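Local coordinates for uroporphyrin-III C-methyltransferase (Thermus thermophilus, PDB 1VE2), which probably methylates uroporphyrinogen III at ring carbons, using S-adenosyl-L-methionine as methyl donor, on the way to modified tetrapyrroles, at residues 176-187 against 211-222; 84-92 against 110-118. All coordinates share one frame; numbering follows the deposited sequence.

Contact 1: 176-187 against 211-222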
loop_
_atom_site.group_PDB
_atom_site.type_symbol
_atom_site.label_atom_id
_atom_site.label_comp_id
_atom_site.label_asym_id
_atom_site.label_seq_id
_atom_site.Cartn_x
_atom_site.Cartn_y
_atom_site.Cartn_z
ATOM N N PHE A 176 1.004 -18.643 -14.399
ATOM C CA PHE A 176 -0.375 -19.071 -14.190
ATOM C C PHE A 176 -0.930 -19.851 -15.377
ATOM O O PHE A 176 -0.551 -19.612 -16.524
ATOM C CB PHE A 176 -1.262 -17.848 -13.962
ATOM C CG PHE A 176 -0.863 -17.024 -12.774
ATOM C CD1 PHE A 176 -1.361 -17.318 -11.511
ATOM C CD2 PHE A 176 0.022 -15.958 -12.913
ATOM C CE1 PHE A 176 -0.987 -16.560 -10.406
ATOM C CE2 PHE A 176 0.401 -15.196 -11.811
ATOM C CZ PHE A 176 -0.106 -15.500 -10.559
ATOM N N PRO A 177 -1.833 -20.803 -15.111
ATOM C CA PRO A 177 -2.413 -21.578 -16.210
ATOM C C PRO A 177 -3.356 -20.667 -17.001
ATOM O O PRO A 177 -3.833 -19.653 -16.479
ATOM C CB PRO A 177 -3.138 -22.706 -15.487
ATOM C CG PRO A 177 -3.524 -22.079 -14.177
ATOM C CD PRO A 177 -2.279 -21.323 -13.807
ATOM N N PRO A 178 -3.641 -21.013 -18.267
ATOM C CA PRO A 178 -4.527 -20.197 -19.104
ATOM C C PRO A 178 -5.941 -19.964 -18.572
ATOM O O PRO A 178 -6.602 -19.014 -18.983
ATOM C CB PRO A 178 -4.511 -20.939 -20.442
ATOM C CG PRO A 178 -4.308 -22.362 -20.033
ATOM C CD PRO A 178 -3.240 -22.245 -18.970
ATOM N N GLU A 179 -6.403 -20.811 -17.657
ATOM C CA GLU A 179 -7.748 -20.659 -17.109
ATOM C C GLU A 179 -7.827 -19.745 -15.885
ATOM O O GLU A 179 -8.920 -19.454 -15.394
ATOM C CB GLU A 179 -8.346 -22.021 -16.726
ATOM C CG GLU A 179 -7.558 -23.246 -17.163
ATOM C CD GLU A 179 -6.608 -23.755 -16.092
ATOM O OE1 GLU A 179 -7.030 -23.890 -14.919
ATOM O OE2 GLU A 179 -5.441 -24.037 -16.431
ATOM N N THR A 180 -6.679 -19.291 -15.398
ATOM C CA THR A 180 -6.644 -18.439 -14.213
ATOM C C THR A 180 -7.393 -17.120 -14.366
ATOM O O THR A 180 -7.203 -16.395 -15.342
ATOM C CB THR A 180 -5.190 -18.126 -13.802
ATOM O OG1 THR A 180 -4.477 -19.350 -13.612
ATOM C CG2 THR A 180 -5.162 -17.331 -12.499
ATOM N N PRO A 181 -8.268 -16.799 -13.399
ATOM C CA PRO A 181 -9.039 -15.554 -13.434
ATOM C C PRO A 181 -8.097 -14.356 -13.516
ATOM O O PRO A 181 -7.067 -14.322 -12.842
ATOM C CB PRO A 181 -9.810 -15.593 -12.119
ATOM C CG PRO A 181 -10.049 -17.050 -11.927
ATOM C CD PRO A 181 -8.712 -17.654 -12.284
ATOM N N LEU A 182 -8.453 -13.385 -14.350
ATOM C CA LEU A 182 -7.645 -12.187 -14.534
ATOM C C LEU A 182 -8.524 -10.945 -14.619
ATOM O O LEU A 182 -9.598 -10.967 -15.229
ATOM C CB LEU A 182 -6.800 -12.312 -15.803
ATOM C CG LEU A 182 -5.798 -11.188 -16.095
ATOM C CD1 LEU A 182 -4.638 -11.735 -16.896
ATOM C CD2 LEU A 182 -6.480 -10.052 -16.832
ATOM N N ALA A 183 -8.062 -9.863 -14.000
ATOM C CA ALA A 183 -8.798 -8.610 -14.005
ATOM C C ALA A 183 -7.949 -7.478 -14.562
ATOM O O ALA A 183 -6.741 -7.415 -14.335
ATOM C CB ALA A 183 -9.257 -8.271 -12.598
ATOM N N LEU A 184 -8.589 -6.592 -15.315
ATOM C CA LEU A 184 -7.917 -5.435 -15.891
ATOM C C LEU A 184 -8.669 -4.219 -15.362
ATOM O O LEU A 184 -9.857 -4.057 -15.624
ATOM C CB LEU A 184 -7.975 -5.483 -17.421
ATOM C CG LEU A 184 -7.225 -6.636 -18.094
ATOM C CD1 LEU A 184 -7.428 -6.570 -19.605
ATOM C CD2 LEU A 184 -5.742 -6.560 -17.758
ATOM N N LEU A 185 -7.984 -3.375 -14.600
ATOM C CA LEU A 185 -8.628 -2.208 -14.020
ATOM C C LEU A 185 -7.933 -0.925 -14.437
ATOM O O LEU A 185 -6.778 -0.683 -14.081
ATOM C CB LEU A 185 -8.637 -2.319 -12.492
ATOM C CG LEU A 185 -9.142 -3.644 -11.914
ATOM C CD1 LEU A 185 -8.036 -4.690 -11.981
ATOM C CD2 LEU A 185 -9.578 -3.437 -10.473
ATOM N N ALA A 186 -8.644 -0.097 -15.193
ATOM C CA ALA A 186 -8.076 1.154 -15.659
ATOM C C ALA A 186 -8.752 2.366 -15.040
ATOM O O ALA A 186 -9.947 2.348 -14.757
ATOM C CB ALA A 186 -8.164 1.228 -17.181
ATOM N N ARG A 187 -7.961 3.412 -14.832
ATOM C CA ARG A 187 -8.428 4.675 -14.273
ATOM C C ARG A 187 -9.323 4.527 -13.046
ATOM O O ARG A 187 -10.342 5.210 -12.922
ATOM C CB ARG A 187 -9.154 5.468 -15.365
ATOM C CG ARG A 187 -8.304 5.701 -16.613
ATOM C CD ARG A 187 -9.090 6.421 -17.707
ATOM N NE ARG A 187 -9.396 7.803 -17.344
ATOM C CZ ARG A 187 -8.506 8.793 -17.329
ATOM N NH1 ARG A 187 -7.242 8.562 -17.665
ATOM N NH2 ARG A 187 -8.879 10.013 -16.970
ATOM N N PRO A 211 -8.632 1.869 -21.417
ATOM C CA PRO A 211 -7.996 3.162 -21.163
ATOM C C PRO A 211 -6.630 2.987 -20.492
ATOM O O PRO A 211 -6.167 1.863 -20.273
ATOM C CB PRO A 211 -8.988 3.844 -20.234
ATOM C CG PRO A 211 -10.277 3.376 -20.743
ATOM C CD PRO A 211 -10.022 1.883 -20.934
ATOM N N SER A 212 -6.000 4.109 -20.159
ATOM C CA SER A 212 -4.701 4.102 -19.496
ATOM C C SER A 212 -4.571 5.229 -18.466
ATOM O O SER A 212 -5.191 6.287 -18.602
ATOM C CB SER A 212 -3.580 4.228 -20.527
ATOM O OG SER A 212 -3.528 3.089 -21.366
ATOM N N PRO A 213 -3.769 5.004 -17.409
ATOM C CA PRO A 213 -3.007 3.776 -17.148
ATOM C C PRO A 213 -3.932 2.700 -16.587
ATOM O O PRO A 213 -5.062 2.990 -16.197
ATOM C CB PRO A 213 -1.969 4.233 -16.129
ATOM C CG PRO A 213 -2.745 5.227 -15.318
ATOM C CD PRO A 213 -3.458 6.030 -16.398
ATOM N N ALA A 214 -3.457 1.461 -16.546
ATOM C CA ALA A 214 -4.280 0.378 -16.030
ATOM C C ALA A 214 -3.501 -0.605 -15.159
ATOM O O ALA A 214 -2.270 -0.647 -15.190
ATOM C CB ALA A 214 -4.943 -0.359 -17.181
ATOM N N LEU A 215 -4.245 -1.387 -14.382
ATOM C CA LEU A 215 -3.680 -2.388 -13.489
ATOM C C LEU A 215 -4.148 -3.757 -13.942
ATOM O O LEU A 215 -5.218 -3.892 -14.533
ATOM C CB LEU A 215 -4.180 -2.197 -12.056
ATOM C CG LEU A 215 -3.900 -0.939 -11.245
ATOM C CD1 LEU A 215 -4.618 -1.042 -9.902
ATOM C CD2 LEU A 215 -2.404 -0.780 -11.043
ATOM N N LEU A 216 -3.352 -4.768 -13.636
ATOM C CA LEU A 216 -3.683 -6.144 -13.968
ATOM C C LEU A 216 -3.526 -6.960 -12.691
ATOM O O LEU A 216 -2.545 -6.793 -11.966
ATOM C CB LEU A 216 -2.734 -6.680 -15.043
ATOM C CG LEU A 216 -2.896 -8.135 -15.502
ATOM C CD1 LEU A 216 -2.203 -8.317 -16.856
ATOM C CD2 LEU A 216 -2.307 -9.092 -14.468
ATOM N N VAL A 217 -4.504 -7.811 -12.406
ATOM C CA VAL A 217 -4.450 -8.678 -11.235
ATOM C C VAL A 217 -4.818 -10.086 -11.702
ATOM O O VAL A 217 -5.876 -10.289 -12.303
ATOM C CB VAL A 217 -5.446 -8.240 -10.138
ATOM C CG1 VAL A 217 -5.231 -9.083 -8.882
ATOM C CG2 VAL A 217 -5.279 -6.760 -9.834
ATOM N N VAL A 218 -3.941 -11.051 -11.432
ATOM C CA VAL A 218 -4.184 -12.427 -11.842
ATOM C C VAL A 218 -3.998 -13.413 -10.685
ATOM O O VAL A 218 -3.148 -13.217 -9.812
ATOM C CB VAL A 218 -3.273 -12.800 -13.049
ATOM C CG1 VAL A 218 -1.811 -12.560 -12.706
ATOM C CG2 VAL A 218 -3.512 -14.251 -13.471
ATOM N N GLY A 219 -4.815 -14.464 -10.675
ATOM C CA GLY A 219 -4.729 -15.457 -9.622
ATOM C C GLY A 219 -6.103 -15.935 -9.196
ATOM O O GLY A 219 -7.112 -15.304 -9.506
ATOM N N LYS A 220 -6.140 -17.054 -8.479
ATOM C CA LYS A 220 -7.391 -17.632 -8.002
ATOM C C LYS A 220 -8.280 -16.661 -7.225
ATOM O O LYS A 220 -9.507 -16.787 -7.248
ATOM C CB LYS A 220 -7.103 -18.858 -7.126
ATOM C CG LYS A 220 -6.471 -20.028 -7.872
ATOM C CD LYS A 220 -6.205 -21.202 -6.945
ATOM C CE LYS A 220 -5.652 -22.390 -7.715
ATOM N NZ LYS A 220 -5.414 -23.557 -6.824
ATOM N N VAL A 221 -7.681 -15.688 -6.543
ATOM C CA VAL A 221 -8.474 -14.748 -5.762
ATOM C C VAL A 221 -9.356 -13.859 -6.644
ATOM O O VAL A 221 -10.392 -13.372 -6.203
ATOM C CB VAL A 221 -7.583 -13.833 -4.879
ATOM C CG1 VAL A 221 -6.834 -12.829 -5.748
ATOM C CG2 VAL A 221 -8.445 -13.125 -3.831
ATOM N N VAL A 222 -8.935 -13.645 -7.884
ATOM C CA VAL A 222 -9.688 -12.806 -8.814
ATOM C C VAL A 222 -11.046 -13.440 -9.141
ATOM O O VAL A 222 -11.951 -12.775 -9.663
ATOM C CB VAL A 222 -8.872 -12.571 -10.114
ATOM C CG1 VAL A 222 -9.679 -11.768 -11.114
ATOM C CG2 VAL A 222 -7.581 -11.820 -9.787
#
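The ring of F176 lies over the side chain of V218, whose CG2 stands above one ring face, 4.1 Å from the ring centroid, in a CH-pi contact set toward the rim. The second branch, CG1, reaches F176 CE2 at 3.6 Å; with chi1 at 56° it sits between the backbone N and the carbonyl carbon, and that rotation turns both methyls of V218 to the ring. CG2 also touches T180 CG2. From here strands 181-186 and 214-218 run antiparallel, at 161°, and the regular ladder sends successive side chains to alternate faces. Hydrogen-bonded pairs A183-V217 and L185-L215 alternate with non-hydrogen-bonded ones, A183 N meeting V217 O at 2.8 Å. L182, L184 and L216 share the face of V218: L184 and L216 lie side by side, L184 CD2 4.0 Å from L216 CG, whereas L182 crosses L216 at about a right angle. On the other face L185 CD1 meets V217 CG2 at 4.1 Å, and V222 CG1 covers A183 CB. At the far end A186 CB packs on A214 CB at 3.6 Å, and R187 bends at chi3; its NH1 hydrogen-bonds S212 O (3.2 Å), which lies in the guanidinium plane, while NE bonds to P191 O. The ladder belongs to a mixed five-stranded sheet: strand 194-199 bonds along the other edge of 181-186, strand 155-159 flanks 214-218, and helix 168-173 packs on L182 and L216.

Contact 2: 84-92 against 110-118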
loop_
_atom_site.group_PDB
_atom_site.type_symbol
_atom_site.label_atom_id
_atom_site.label_comp_id
_atom_site.label_asym_id
_atom_site.label_seq_id
_atom_site.Cartn_x
_atom_site.Cartn_y
_atom_site.Cartn_z
ATOM N N LEU A 84 5.420 15.788 -5.676
ATOM C CA LEU A 84 4.116 15.125 -5.576
ATOM C C LEU A 84 4.023 14.027 -6.623
ATOM O O LEU A 84 4.124 14.287 -7.825
ATOM C CB LEU A 84 2.991 16.147 -5.765
ATOM C CG LEU A 84 1.544 15.657 -5.582
ATOM C CD1 LEU A 84 1.320 15.136 -4.144
ATOM C CD2 LEU A 84 0.599 16.824 -5.869
ATOM N N LYS A 85 3.824 12.800 -6.153
ATOM C CA LYS A 85 3.796 11.631 -7.020
ATOM C C LYS A 85 2.560 10.750 -6.857
ATOM O O LYS A 85 2.034 10.589 -5.759
ATOM C CB LYS A 85 5.045 10.792 -6.731
ATOM C CG LYS A 85 6.164 11.613 -6.085
ATOM C CD LYS A 85 7.353 10.765 -5.650
ATOM C CE LYS A 85 8.073 10.153 -6.840
ATOM N NZ LYS A 85 9.286 9.428 -6.406
ATOM N N GLY A 86 2.107 10.165 -7.959
ATOM C CA GLY A 86 0.954 9.288 -7.889
ATOM C C GLY A 86 1.243 8.114 -6.963
ATOM O O GLY A 86 2.389 7.659 -6.862
ATOM N N GLY A 87 0.203 7.641 -6.279
ATOM C CA GLY A 87 0.333 6.520 -5.359
ATOM C C GLY A 87 1.201 6.864 -4.163
ATOM O O GLY A 87 1.022 7.905 -3.543
ATOM N N ASP A 88 2.129 5.971 -3.832
ATOM C CA ASP A 88 3.062 6.185 -2.729
ATOM C C ASP A 88 4.365 6.653 -3.393
ATOM O O ASP A 88 4.768 6.121 -4.427
ATOM C CB ASP A 88 3.276 4.887 -1.966
ATOM C CG ASP A 88 4.202 5.056 -0.794
ATOM O OD1 ASP A 88 5.432 5.064 -1.003
ATOM O OD2 ASP A 88 3.693 5.190 0.336
ATOM N N PRO A 89 5.045 7.642 -2.801
ATOM C CA PRO A 89 6.283 8.156 -3.386
ATOM C C PRO A 89 7.477 7.216 -3.483
ATOM O O PRO A 89 8.418 7.493 -4.226
ATOM C CB PRO A 89 6.585 9.377 -2.521
ATOM C CG PRO A 89 6.142 8.928 -1.175
ATOM C CD PRO A 89 4.824 8.212 -1.457
ATOM N N MET A 90 7.447 6.118 -2.740
ATOM C CA MET A 90 8.559 5.175 -2.752
ATOM C C MET A 90 8.314 3.914 -3.581
ATOM O O MET A 90 9.232 3.129 -3.797
ATOM C CB MET A 90 8.907 4.785 -1.314
ATOM C CG MET A 90 9.178 6.005 -0.413
ATOM S SD MET A 90 10.636 6.968 -0.945
ATOM C CE MET A 90 11.837 5.884 -0.429
ATOM N N VAL A 91 7.091 3.717 -4.057
ATOM C CA VAL A 91 6.793 2.522 -4.843
ATOM C C VAL A 91 7.045 2.791 -6.326
ATOM O O VAL A 91 6.247 3.447 -6.996
ATOM C CB VAL A 91 5.347 2.076 -4.613
ATOM C CG1 VAL A 91 5.064 0.785 -5.372
ATOM C CG2 VAL A 91 5.129 1.865 -3.137
ATOM N N PHE A 92 8.161 2.265 -6.824
ATOM C CA PHE A 92 8.577 2.486 -8.203
ATOM C C PHE A 92 8.678 4.020 -8.360
ATOM O O PHE A 92 8.731 4.737 -7.360
ATOM C CB PHE A 92 7.558 1.846 -9.163
ATOM C CG PHE A 92 7.496 0.335 -9.064
ATOM C CD1 PHE A 92 8.586 -0.450 -9.443
ATOM C CD2 PHE A 92 6.372 -0.301 -8.549
ATOM C CE1 PHE A 92 8.558 -1.842 -9.307
ATOM C CE2 PHE A 92 6.328 -1.694 -8.405
ATOM C CZ PHE A 92 7.426 -2.469 -8.785
ATOM N N GLU A 110 11.544 14.609 4.173
ATOM C CA GLU A 110 10.618 13.692 4.818
ATOM C C GLU A 110 9.799 13.048 3.719
ATOM O O GLU A 110 9.537 13.672 2.686
ATOM C CB GLU A 110 9.666 14.415 5.775
ATOM C CG GLU A 110 10.322 15.020 6.983
ATOM C CD GLU A 110 9.314 15.526 8.005
ATOM O OE1 GLU A 110 9.723 16.291 8.903
ATOM O OE2 GLU A 110 8.121 15.157 7.917
ATOM N N VAL A 111 9.395 11.804 3.940
ATOM C CA VAL A 111 8.586 11.095 2.957
ATOM C C VAL A 111 7.192 10.927 3.552
ATOM O O VAL A 111 7.040 10.496 4.700
ATOM C CB VAL A 111 9.205 9.720 2.616
ATOM C CG1 VAL A 111 8.332 8.981 1.602
ATOM C CG2 VAL A 111 10.621 9.929 2.061
ATOM N N VAL A 112 6.187 11.295 2.766
ATOM C CA VAL A 112 4.791 11.237 3.175
ATOM C C VAL A 112 4.088 10.153 2.371
ATOM O O VAL A 112 3.822 10.328 1.180
ATOM C CB VAL A 112 4.115 12.589 2.920
ATOM C CG1 VAL A 112 2.654 12.550 3.361
ATOM C CG2 VAL A 112 4.875 13.679 3.655
ATOM N N PRO A 113 3.797 9.009 3.013
ATOM C CA PRO A 113 3.128 7.849 2.411
ATOM C C PRO A 113 1.798 8.179 1.754
ATOM O O PRO A 113 1.105 9.104 2.175
ATOM C CB PRO A 113 2.928 6.907 3.599
ATOM C CG PRO A 113 4.065 7.226 4.493
ATOM C CD PRO A 113 4.141 8.738 4.422
ATOM N N GLY A 114 1.444 7.403 0.734
ATOM C CA GLY A 114 0.177 7.584 0.057
ATOM C C GLY A 114 -0.445 6.226 -0.225
ATOM O O GLY A 114 0.249 5.216 -0.220
ATOM N N VAL A 115 -1.758 6.184 -0.425
ATOM C CA VAL A 115 -2.435 4.930 -0.753
ATOM C C VAL A 115 -1.907 4.556 -2.146
ATOM O O VAL A 115 -2.020 5.342 -3.085
ATOM C CB VAL A 115 -3.975 5.143 -0.789
ATOM C CG1 VAL A 115 -4.662 3.928 -1.357
ATOM C CG2 VAL A 115 -4.490 5.410 0.641
ATOM N N THR A 116 -1.327 3.366 -2.275
ATOM C CA THR A 116 -0.726 2.940 -3.541
ATOM C C THR A 116 -1.641 2.781 -4.740
ATOM O O THR A 116 -2.836 2.500 -4.609
ATOM C CB THR A 116 0.056 1.626 -3.375
ATOM O OG1 THR A 116 -0.848 0.577 -2.995
ATOM C CG2 THR A 116 1.134 1.791 -2.319
ATOM N N SER A 117 -1.031 2.961 -5.911
ATOM C CA SER A 117 -1.688 2.873 -7.214
ATOM C C SER A 117 -2.211 1.482 -7.495
ATOM O O SER A 117 -3.143 1.318 -8.279
ATOM C CB SER A 117 -0.704 3.253 -8.329
ATOM O OG SER A 117 -0.224 4.581 -8.185
ATOM N N ALA A 118 -1.593 0.480 -6.871
ATOM C CA ALA A 118 -1.999 -0.902 -7.058
ATOM C C ALA A 118 -2.943 -1.301 -5.934
ATOM O O ALA A 118 -4.157 -1.138 -6.048
ATOM C CB ALA A 118 -0.770 -1.816 -7.073
HETATM O O HOH W 1 1.713 3.657 1.270
HETATM O O HOH W 2 2.073 3.409 -5.640
#
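OD2 of D88 takes two hydrogen bonds: one from G114 N at 3.2 Å, which approaches from above the carboxylate plane, and one from a water at 2.7 Å. That water also donates to G114 O at 2.6 Å, so G114 is held twice, directly through its N and through the water at its O. The other oxygen, OD1, accepts from M90 N at 2.9 Å, closing an Asx turn, and hydrogen-bonds S123 OG of the second subunit. With CG anti to the backbone N (chi1 -178°), the carboxylate reaches G114. D88 CB lies 3.8 Å from T116 CG2. Were D88 replaced by an alanine, G114 N and M90 N would probably lose their acceptor, the bridging water and S123 of the second subunit their partner, and the turn would be freer to shift. A second water joins D88 N to S117 N. P89 CG rests on V111 CG1 at 3.5 Å, and M90 CG approaches the same methyl. A CB on G87 would run into S117 OG, and one on G114 into G87 O. G86-G87-D88-P89 is consistent with the Gly-Gly-Asp-Pro loop that lies at the S-adenosyl-L-methionine site in related tetrapyrrole methylases. Thus one buried carboxylate ties the loops after strands 80-85 and 109-112 to the dimer interface.

In the fold
Both contacts are largely buried, but they illustrate two different ways of joining distant parts of a chain. Contact 1 pairs two neighbouring strands of the mixed sheet through a regular backbone ladder with apolar faces, and no second subunit reaches it. Contact 2 joins loops that leave two strands of the parallel sheet, between which strand 4-9 lies; with no strand pairing between its segments, it relies on a carboxylate, bridging waters and close-packed glycines, and the second subunit borders it. The centre of contact 2 is about 7 Å from the centre of the chain; that of contact 1 lies farther out. The two meet where L215 CD1 packs against S117 O at 3.2 Å, although their centres are about 22 Å apart.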